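Local coordinates for UPSTREAM OF FLC-like protein (DUF966) (Arabidopsis thaliana, PDB 6RSN) that forms filaments through its DIX-like polymerising domain, helps plant cells read polarity cues that orient cell division, and promotes auxin biosynthesis and signalling, at residues 8-13 and 20-25; 55-60 and 86-91; 24-29 and 40-45. The protein carries 1 engineered substitution. All blocks are in the same frame, centred on the assembly; numbering follows the deposited sequence. Where two conformers were deposited one is given.

In the fold
All three contacts lie in the DIX-like domain, a ubiquitin-like fold. Interactions 1 and 2 belong to one mixed sheet, and their centres are about 9 Å apart. They meet where strands 5-13 and 86-92 run as neighbours in the sheet. There Tyr11 O and Gly90 N are 2.8 Å apart, a probable hydrogen bond. Interaction 3 lays helix 36-47 against this sheet. It shares Ile24 and Glu25 with interaction 1, and the two centres are about 12 Å apart. Leu43 of the helix reaches both other contacts: its CD2 is 3.6 Å from Tyr10 OH, and its CD1 is 3.7 Å from Trp57 CH2. A sulfate ion, probably from the crystallisation liquor, lies about 3 Å from the His22 side chain.

Interaction 1 (8-13 and 20-25); sequences VVYYLS and HPHFIE
Val8 to Tyr10 pair with His22 to Ile24 in the first beta hairpin of the DIX-like domain. Val8 with Ile24 and Tyr10 with His22 are antiparallel hydrogen-bonded pairs, each closed by two backbone bonds. Val8 N donates to Ile24 O at 2.8 Å. Between them, Val9 and Phe23 form a non-hydrogen-bonded pair. On the face of Val8, Tyr10, His22 and Ile24, the Tyr10 ring meets both His22 and Ile24. With CG between the backbone N and the carbonyl carbon (chi1 66°), the ring comes under His22 CB. This carbon lies 3.6 Å from the Tyr10 ring centroid, offset toward the rim, in a CH-pi contact. The His22 imidazole is nearly parallel to that ring, with 13° between the planes, but slid so far that they barely overlap. Ile24 CG2 meets the ring at its edge, 4.0 Å from Tyr10 CE1. The hydroxyl bonds to Arg47 of helix 36-47. An alanine at Tyr10 would probably leave a gap beside His22 CB and Ile24 CG2 and deprive Arg47 of this partner. Farther along, Pro21 CB sits over the centre of the Tyr11 ring, 3.6 Å from its centroid. The same carbon touches Val9 CG1 at 3.6 Å. Where direct pairing stops, a water joins Leu12 N to His20 O. Backbone bonds thus set the register, while the side chains meet mainly through CH-pi and apolar contacts.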
loop_
_atom_site.group_PDB
_atom_site.type_symbol
_atom_site.label_atom_id
_atom_site.label_comp_id
_atom_site.label_asym_id
_atom_site.label_seq_id
_atom_site.Cartn_x
_atom_site.Cartn_y
_atom_site.Cartn_z
ATOM N N VAL A 8 0.072 -3.516 -7.556
ATOM C CA VAL A 8 0.559 -2.893 -6.321
ATOM C C VAL A 8 1.640 -3.767 -5.719
ATOM O O VAL A 8 1.423 -4.971 -5.543
ATOM C CB VAL A 8 -0.596 -2.654 -5.335
ATOM C CG1 VAL A 8 -0.093 -2.057 -4.020
ATOM C CG2 VAL A 8 -1.671 -1.740 -5.953
ATOM N N VAL A 9 2.787 -3.178 -5.347
ATOM C CA VAL A 9 3.812 -3.899 -4.594
ATOM C C VAL A 9 3.753 -3.368 -3.164
ATOM O O VAL A 9 3.657 -2.161 -2.985
ATOM C CB VAL A 9 5.230 -3.727 -5.192
ATOM C CG1 VAL A 9 6.345 -4.207 -4.253
ATOM C CG2 VAL A 9 5.376 -4.459 -6.538
ATOM N N TYR A 10 3.787 -4.275 -2.172
ATOM C CA TYR A 10 3.854 -3.774 -0.791
ATOM C C TYR A 10 4.918 -4.515 0.016
ATOM O O TYR A 10 5.151 -5.735 -0.131
ATOM C CB TYR A 10 2.476 -3.793 -0.087
ATOM C CG TYR A 10 1.870 -5.157 0.179
ATOM C CD1 TYR A 10 1.069 -5.780 -0.763
ATOM C CD2 TYR A 10 2.142 -5.847 1.354
ATOM C CE1 TYR A 10 0.509 -7.035 -0.527
ATOM C CE2 TYR A 10 1.585 -7.097 1.617
ATOM C CZ TYR A 10 0.804 -7.713 0.652
ATOM O OH TYR A 10 0.269 -8.953 0.912
ATOM N N TYR A 11 5.561 -3.782 0.945
ATOM C CA TYR A 11 6.552 -4.311 1.870
ATOM C C TYR A 11 5.939 -4.329 3.267
ATOM O O TYR A 11 5.230 -3.389 3.640
ATOM C CB TYR A 11 7.740 -3.346 1.967
ATOM C CG TYR A 11 8.579 -3.321 0.717
ATOM C CD1 TYR A 11 8.200 -2.516 -0.349
ATOM C CD2 TYR A 11 9.726 -4.095 0.619
ATOM C CE1 TYR A 11 8.999 -2.474 -1.480
ATOM C CE2 TYR A 11 10.522 -4.080 -0.533
ATOM C CZ TYR A 11 10.135 -3.256 -1.572
ATOM O OH TYR A 11 10.842 -3.176 -2.751
ATOM N N LEU A 12 6.023 -5.462 3.960
ATOM C CA LEU A 12 5.571 -5.413 5.358
ATOM C C LEU A 12 6.796 -5.302 6.245
ATOM O O LEU A 12 7.797 -5.986 6.013
ATOM C CB LEU A 12 4.871 -6.724 5.749
ATOM C CG LEU A 12 3.615 -6.985 4.946
ATOM C CD1 LEU A 12 2.958 -8.294 5.437
ATOM C CD2 LEU A 12 2.642 -5.787 5.098
ATOM N N SER A 13 6.682 -4.478 7.286
ATOM C CA SER A 13 7.826 -4.211 8.137
ATOM C C SER A 13 7.408 -4.605 9.527
ATOM O O SER A 13 6.418 -4.080 10.023
ATOM C CB SER A 13 8.157 -2.712 8.061
ATOM O OG SER A 13 9.187 -2.407 9.000
ATOM N N HIS A 20 10.727 -10.248 1.647
ATOM C CA HIS A 20 10.545 -9.706 0.320
ATOM C C HIS A 20 9.174 -9.054 0.288
ATOM O O HIS A 20 8.259 -9.392 1.086
ATOM C CB HIS A 20 10.489 -10.852 -0.716
ATOM C CG HIS A 20 11.643 -11.777 -0.687
ATOM N ND1 HIS A 20 12.948 -11.328 -0.836
ATOM C CD2 HIS A 20 11.683 -13.130 -0.564
ATOM C CE1 HIS A 20 13.754 -12.377 -0.832
ATOM N NE2 HIS A 20 12.994 -13.487 -0.661
ATOM N N PRO A 21 9.016 -8.080 -0.610
ATOM C CA PRO A 21 7.730 -7.504 -0.888
ATOM C C PRO A 21 6.824 -8.523 -1.565
ATOM O O PRO A 21 7.247 -9.625 -1.896
ATOM C CB PRO A 21 8.038 -6.334 -1.820
ATOM C CG PRO A 21 9.273 -6.808 -2.574
ATOM C CD PRO A 21 10.067 -7.557 -1.518
ATOM N N HIS A 22 5.558 -8.121 -1.594
ATOM C CA HIS A 22 4.480 -8.857 -2.214
ATOM C C HIS A 22 3.983 -8.072 -3.411
ATOM O O HIS A 22 4.010 -6.841 -3.401
ATOM C CB HIS A 22 3.328 -9.012 -1.207
ATOM C CG HIS A 22 3.579 -10.116 -0.240
ATOM N ND1 HIS A 22 4.362 -9.941 0.904
ATOM C CD2 HIS A 22 3.224 -11.413 -0.274
ATOM C CE1 HIS A 22 4.427 -11.104 1.545
ATOM N NE2 HIS A 22 3.783 -12.012 0.844
ATOM N N PHE A 23 3.494 -8.794 -4.435
ATOM C CA PHE A 23 2.823 -8.192 -5.568
ATOM C C PHE A 23 1.375 -8.646 -5.622
ATOM O O PHE A 23 1.150 -9.860 -5.561
ATOM C CB PHE A 23 3.473 -8.642 -6.891
ATOM C CG PHE A 23 2.711 -8.139 -8.108
ATOM C CD1 PHE A 23 1.644 -8.848 -8.655
ATOM C CD2 PHE A 23 3.006 -6.908 -8.669
ATOM C CE1 PHE A 23 0.962 -8.383 -9.789
ATOM C CE2 PHE A 23 2.333 -6.435 -9.802
ATOM C CZ PHE A 23 1.303 -7.169 -10.362
ATOM N N ILE A 24 0.422 -7.695 -5.734
ATOM C CA ILE A 24 -0.981 -8.045 -5.937
ATOM C C ILE A 24 -1.555 -7.180 -7.053
ATOM O O ILE A 24 -1.028 -6.107 -7.311
ATOM C CB ILE A 24 -1.801 -7.855 -4.648
ATOM C CG1 ILE A 24 -1.674 -6.438 -4.064
ATOM C CG2 ILE A 24 -1.388 -8.888 -3.588
ATOM C CD1 ILE A 24 -2.660 -6.118 -2.899
ATOM N N GLU A 25 -2.689 -7.628 -7.616
ATOM C CA GLU A 25 -3.448 -6.782 -8.526
ATOM C C GLU A 25 -4.673 -6.247 -7.807
ATOM O O GLU A 25 -5.344 -7.011 -7.107
ATOM C CB GLU A 25 -3.799 -7.617 -9.759
ATOM C CG GLU A 25 -2.544 -7.946 -10.548
ATOM C CD GLU A 25 -2.856 -8.585 -11.867
ATOM O OE1 GLU A 25 -3.816 -9.372 -11.900
ATOM O OE2 GLU A 25 -2.162 -8.248 -12.850
HETATM O O HOH W 1 6.917 -7.959 2.896
#

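Interaction 2 (55-60 and 86-91); sequences YSWSSK and YVLKGS
Trp57 and Gly90 face each other as a non-hydrogen-bonded pair between antiparallel strands of the central sheet. The Trp57 CB lies 4.2 Å from Lys89 O. CG is anti to the carbonyl carbon (chi1 -64°), and from there the six-membered ring lies against the Gly90 backbone. CD2 meets Gly90 CA, and CE3 is 3.6 Å from that CA. CZ3 is equally close to Gly90 N, at 3.6 Å. CH2, at the far end of the ring, still reaches Gly90 CA at 4.2 Å. Gly90 CA stands over the ring face in a CH-pi contact, and Tyr55 CB lies over the same face. A side-chain carbon at Gly90 would run into CH2, so the missing side chain is what lets the ring lie so close. Leu88 CB comes to the ring's edge near CE3. In the five-membered ring, NE1 donates a hydrogen bond to Ala52 O.

Five backbone hydrogen bonds hold the strands together, the straightest from Lys60 N to Val87 O (N-H...O 176°). On the face of Ser56, Ser58, Lys89 and Ser91, one water bonds to Ser56 O, Ser58 OG and Ser91 OG, tying three residues of the two strands together. On the tryptophan face, Leu88 CD2 packs on Ser59 CB at 3.6 Å.

Trp57 also touches Leu36, Ile40 and Leu43 of helix 36-47 and Leu12 of strand 5-13. It therefore sits between the sheet and the helix. On the serine face, Lys89 makes a cation-pi contact with Trp69 of strand 66-71.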
loop_
_atom_site.group_PDB
_atom_site.type_symbol
_atom_site.label_atom_id
_atom_site.label_comp_id
_atom_site.label_asym_id
_atom_site.label_seq_id
_atom_site.Cartn_x
_atom_site.Cartn_y
_atom_site.Cartn_z
ATOM N N TYR A 55 -1.493 -3.237 10.326
ATOM C CA TYR A 55 -0.425 -2.421 9.770
ATOM C C TYR A 55 -0.910 -0.996 9.563
ATOM O O TYR A 55 -2.093 -0.749 9.258
ATOM C CB TYR A 55 -0.004 -2.947 8.397
ATOM C CG TYR A 55 0.569 -4.322 8.525
ATOM C CD1 TYR A 55 1.879 -4.525 8.941
ATOM C CD2 TYR A 55 -0.250 -5.415 8.286
ATOM C CE1 TYR A 55 2.382 -5.806 9.054
ATOM C CE2 TYR A 55 0.230 -6.709 8.403
ATOM C CZ TYR A 55 1.536 -6.895 8.827
ATOM O OH TYR A 55 1.946 -8.181 9.025
ATOM N N SER A 56 0.026 -0.027 9.738
ATOM C CA SER A 56 -0.185 1.350 9.332
ATOM C C SER A 56 0.416 1.525 7.933
ATOM O O SER A 56 1.540 1.080 7.699
ATOM C CB SER A 56 0.659 2.207 10.329
ATOM O OG SER A 56 0.426 3.544 9.925
ATOM N N TRP A 57 -0.370 2.100 6.989
ATOM C CA TRP A 57 0.044 2.035 5.575
ATOM C C TRP A 57 0.600 3.365 5.067
ATOM O O TRP A 57 0.142 4.426 5.481
ATOM C CB TRP A 57 -1.127 1.574 4.654
ATOM C CG TRP A 57 -1.517 0.171 5.012
ATOM C CD1 TRP A 57 -2.428 -0.258 5.947
ATOM C CD2 TRP A 57 -0.943 -1.023 4.446
ATOM N NE1 TRP A 57 -2.465 -1.639 5.961
ATOM C CE2 TRP A 57 -1.572 -2.132 5.063
ATOM C CE3 TRP A 57 0.038 -1.247 3.461
ATOM C CZ2 TRP A 57 -1.227 -3.458 4.759
ATOM C CZ3 TRP A 57 0.338 -2.545 3.114
ATOM C CH2 TRP A 57 -0.287 -3.643 3.750
ATOM N N SER A 58 1.619 3.254 4.215
ATOM C CA SER A 58 2.267 4.426 3.639
ATOM C C SER A 58 2.438 4.137 2.145
ATOM O O SER A 58 2.352 2.980 1.695
ATOM C CB SER A 58 3.607 4.682 4.300
ATOM O OG SER A 58 3.477 5.051 5.694
ATOM N N SER A 59 2.637 5.195 1.354
ATOM C CA SER A 59 3.010 4.973 -0.034
ATOM C C SER A 59 4.324 5.694 -0.297
ATOM O O SER A 59 4.633 6.732 0.292
ATOM C CB SER A 59 1.913 5.421 -0.996
ATOM O OG SER A 59 1.750 6.838 -0.888
ATOM N N LYS A 60 5.133 5.080 -1.158
ATOM C CA LYS A 60 6.409 5.704 -1.502
ATOM C C LYS A 60 6.162 6.929 -2.392
ATOM O O LYS A 60 5.420 6.930 -3.385
ATOM C CB LYS A 60 7.225 4.633 -2.230
ATOM C CG LYS A 60 8.699 4.953 -2.420
ATOM C CD LYS A 60 9.312 3.864 -3.299
ATOM C CE LYS A 60 10.809 3.994 -3.354
ATOM N NZ LYS A 60 11.406 3.158 -4.430
ATOM N N TYR A 86 2.981 1.587 -8.090
ATOM C CA TYR A 86 2.436 1.782 -6.752
ATOM C C TYR A 86 3.218 0.898 -5.799
ATOM O O TYR A 86 3.262 -0.328 -5.983
ATOM C CB TYR A 86 0.946 1.448 -6.630
ATOM C CG TYR A 86 0.042 2.375 -7.404
ATOM C CD1 TYR A 86 -0.220 3.656 -6.946
ATOM C CD2 TYR A 86 -0.559 1.947 -8.577
ATOM C CE1 TYR A 86 -1.058 4.520 -7.627
ATOM C CE2 TYR A 86 -1.389 2.799 -9.295
ATOM C CZ TYR A 86 -1.656 4.071 -8.802
ATOM O OH TYR A 86 -2.462 4.921 -9.504
ATOM N N VAL A 87 3.845 1.558 -4.798
ATOM C CA VAL A 87 4.677 0.838 -3.832
ATOM C C VAL A 87 4.252 1.325 -2.463
ATOM O O VAL A 87 4.336 2.530 -2.198
ATOM C CB VAL A 87 6.203 1.076 -4.005
ATOM C CG1 VAL A 87 6.981 0.375 -2.913
ATOM C CG2 VAL A 87 6.746 0.663 -5.377
ATOM N N LEU A 88 3.844 0.370 -1.621
ATOM C CA LEU A 88 3.373 0.723 -0.293
ATOM C C LEU A 88 4.265 0.021 0.719
ATOM O O LEU A 88 4.919 -0.984 0.429
ATOM C CB LEU A 88 1.959 0.160 -0.102
ATOM C CG LEU A 88 0.886 0.554 -1.129
ATOM C CD1 LEU A 88 -0.464 0.003 -0.738
ATOM C CD2 LEU A 88 0.779 2.044 -1.391
ATOM N N LYS A 89 4.127 0.478 1.977
ATOM C CA LYS A 89 4.748 -0.182 3.113
ATOM C C LYS A 89 3.670 -0.267 4.183
ATOM O O LYS A 89 2.960 0.671 4.460
ATOM C CB LYS A 89 5.963 0.576 3.621
ATOM C CG LYS A 89 6.686 -0.037 4.823
ATOM C CD LYS A 89 7.697 1.009 5.264
ATOM C CE LYS A 89 8.855 0.525 6.072
ATOM N NZ LYS A 89 9.361 1.682 6.869
ATOM N N GLY A 90 3.440 -1.495 4.686
ATOM C CA GLY A 90 2.659 -1.642 5.919
ATOM C C GLY A 90 3.595 -1.846 7.084
ATOM O O GLY A 90 4.356 -2.814 7.103
ATOM N N SER A 91 3.450 -0.964 8.082
ATOM C CA SER A 91 4.360 -0.989 9.228
ATOM C C SER A 91 3.574 -1.626 10.363
ATOM O O SER A 91 2.486 -1.148 10.679
ATOM C CB SER A 91 4.734 0.436 9.570
ATOM O OG SER A 91 5.592 0.958 8.558
HETATM O O HOH W 2 3.954 2.551 6.869
HETATM O O HOH W 3 3.574 4.654 -4.576
#

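Interaction 3 (24-29 and 40-45)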
loop_
_atom_site.group_PDB
_atom_site.type_symbol
_atom_site.label_atom_id
_atom_site.label_comp_id
_atom_site.label_asym_id
_atom_site.label_seq_id
_atom_site.Cartn_x
_atom_site.Cartn_y
_atom_site.Cartn_z
ATOM N N ILE A 24 0.422 -7.695 -5.734
ATOM C CA ILE A 24 -0.981 -8.045 -5.937
ATOM C C ILE A 24 -1.555 -7.180 -7.053
ATOM O O ILE A 24 -1.028 -6.107 -7.311
ATOM C CB ILE A 24 -1.801 -7.855 -4.648
ATOM C CG1 ILE A 24 -1.674 -6.438 -4.064
ATOM C CG2 ILE A 24 -1.388 -8.888 -3.588
ATOM C CD1 ILE A 24 -2.660 -6.118 -2.899
ATOM N N GLU A 25 -2.689 -7.628 -7.616
ATOM C CA GLU A 25 -3.448 -6.782 -8.526
ATOM C C GLU A 25 -4.673 -6.247 -7.807
ATOM O O GLU A 25 -5.344 -7.011 -7.107
ATOM C CB GLU A 25 -3.799 -7.617 -9.759
ATOM C CG GLU A 25 -2.544 -7.946 -10.548
ATOM C CD GLU A 25 -2.856 -8.585 -11.867
ATOM O OE1 GLU A 25 -3.816 -9.372 -11.900
ATOM O OE2 GLU A 25 -2.162 -8.248 -12.850
ATOM N N VAL A 26 -4.906 -4.927 -7.893
ATOM C CA VAL A 26 -5.987 -4.299 -7.148
ATOM C C VAL A 26 -7.079 -3.772 -8.081
ATOM O O VAL A 26 -6.813 -2.887 -8.890
ATOM C CB VAL A 26 -5.447 -3.197 -6.230
ATOM C CG1 VAL A 26 -6.597 -2.455 -5.552
ATOM C CG2 VAL A 26 -4.515 -3.835 -5.194
ATOM N N PRO A 27 -8.345 -4.234 -7.947
ATOM C CA PRO A 27 -9.453 -3.615 -8.691
ATOM C C PRO A 27 -9.707 -2.172 -8.245
ATOM O O PRO A 27 -9.799 -1.898 -7.041
ATOM C CB PRO A 27 -10.664 -4.541 -8.449
ATOM C CG PRO A 27 -10.037 -5.850 -7.965
ATOM C CD PRO A 27 -8.773 -5.446 -7.211
ATOM N N LEU A 28 -9.793 -1.270 -9.227
ATOM C CA LEU A 28 -10.070 0.154 -9.063
ATOM C C LEU A 28 -11.567 0.410 -8.906
ATOM O O LEU A 28 -12.401 -0.220 -9.560
ATOM C CB LEU A 28 -9.583 0.895 -10.307
ATOM C CG LEU A 28 -8.132 1.352 -10.263
ATOM C CD1 LEU A 28 -7.895 2.514 -11.212
ATOM C CD2 LEU A 28 -7.742 1.724 -8.848
ATOM N N SER A 29 -11.892 1.355 -8.024
ATOM C CA SER A 29 -13.250 1.815 -7.813
ATOM C C SER A 29 -13.522 3.022 -8.716
ATOM O O SER A 29 -14.610 3.125 -9.288
ATOM C CB SER A 29 -13.496 2.115 -6.343
ATOM O OG SER A 29 -12.456 2.925 -5.792
ATOM N N ILE A 40 -6.946 -2.026 0.600
ATOM C CA ILE A 40 -7.366 -2.747 1.793
ATOM C C ILE A 40 -8.491 -3.738 1.459
ATOM O O ILE A 40 -8.503 -4.881 1.921
ATOM C CB ILE A 40 -7.797 -1.763 2.895
ATOM C CG1 ILE A 40 -6.662 -0.814 3.306
ATOM C CG2 ILE A 40 -8.360 -2.529 4.079
ATOM C CD1 ILE A 40 -5.431 -1.460 3.762
ATOM N N ASN A 41 -9.443 -3.315 0.603
ATOM C CA ASN A 41 -10.471 -4.272 0.180
ATOM C C ASN A 41 -9.897 -5.522 -0.489
ATOM O O ASN A 41 -10.370 -6.664 -0.275
ATOM C CB ASN A 41 -11.478 -3.600 -0.767
ATOM C CG ASN A 41 -12.360 -2.633 -0.013
ATOM O OD1 ASN A 41 -12.586 -2.804 1.186
ATOM N ND2 ASN A 41 -12.872 -1.610 -0.684
ATOM N N ARG A 42 -8.887 -5.337 -1.322
ATOM C CA ARG A 42 -8.269 -6.463 -2.007
ATOM C C ARG A 42 -7.529 -7.330 -0.994
ATOM O O ARG A 42 -7.564 -8.564 -1.074
ATOM C CB ARG A 42 -7.308 -5.954 -3.088
ATOM C CG ARG A 42 -6.508 -7.039 -3.819
ATOM C CD ARG A 42 -7.549 -7.993 -4.386
ATOM N NE ARG A 42 -6.909 -8.807 -5.423
ATOM C CZ ARG A 42 -7.406 -9.922 -5.899
ATOM N NH1 ARG A 42 -8.577 -10.361 -5.475
ATOM N NH2 ARG A 42 -6.753 -10.594 -6.843
ATOM N N LEU A 43 -6.787 -6.690 -0.070
ATOM C CA LEU A 43 -6.109 -7.520 0.940
ATOM C C LEU A 43 -7.118 -8.286 1.799
ATOM O O LEU A 43 -6.862 -9.418 2.234
ATOM C CB LEU A 43 -5.228 -6.631 1.841
ATOM C CG LEU A 43 -3.947 -6.161 1.160
ATOM C CD1 LEU A 43 -3.259 -5.097 2.016
ATOM C CD2 LEU A 43 -2.997 -7.329 0.876
ATOM N N ASN A 44 -8.219 -7.641 2.174
ATOM C CA ASN A 44 -9.245 -8.339 2.950
ATOM C C ASN A 44 -9.692 -9.588 2.208
ATOM O O ASN A 44 -9.916 -10.638 2.845
ATOM C CB ASN A 44 -10.463 -7.418 3.192
ATOM C CG ASN A 44 -10.130 -6.300 4.172
ATOM O OD1 ASN A 44 -9.100 -6.259 4.812
ATOM N ND2 ASN A 44 -11.041 -5.346 4.324
ATOM N N ASP A 45 -9.864 -9.473 0.871
ATOM C CA ASP A 45 -10.289 -10.660 0.101
ATOM C C ASP A 45 -9.213 -11.754 0.082
ATOM O O ASP A 45 -9.487 -12.955 0.268
ATOM C CB ASP A 45 -10.691 -10.238 -1.316
ATOM C CG ASP A 45 -12.034 -9.522 -1.368
ATOM O OD1 ASP A 45 -12.827 -9.617 -0.375
ATOM O OD2 ASP A 45 -12.316 -8.916 -2.419
HETATM O O HOH W 4 -3.528 -10.389 -7.082
#
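Val26 and Arg42 mark the closest backbone approach, with their CA atoms 6.0 Å apart. The axis of strand 24-27 and that of helix 40-45 pass 8.1 Å from each other, and their directions differ by 121°. This is the helix-on-sheet packing of the ubiquitin-like fold, seen at the outermost strand of the sheet within this chain. On the helix, Arg42 carries most of the contact. Its CG is anti to the backbone N, and the chain bends at chi2 (56°), which places CD beside Pro27. On the way, CG packs 4.0 Å from Val26 CG2, the two side chains sliding past each other in opposite directions. Arg42 CD meets Pro27 CD, also at 4.0 Å, where the side chains cross at about a right angle. Deeper in, Leu43 CD2 touches Ile24 CD1. Leu43 also packs on Tyr10 and Trp57, so this end of the contact merges with the core.

Ile24 and Val26 pair with strand 5-13 through their backbones, whereas Glu25 N and O point away from that strand, at the outer edge of the sheet. There Arg42 NE donates to Glu25 O at 2.9 Å, nearly in line with the carbonyl but bent at the hydrogen (138°). The Glu25 carboxylate does not meet the guanidinium: its OE1 stays 6.0 Å from Arg42 NH2. A water makes a second link, accepting from Glu25 N at 2.9 Å and from Arg42 NH2 at 3.2 Å.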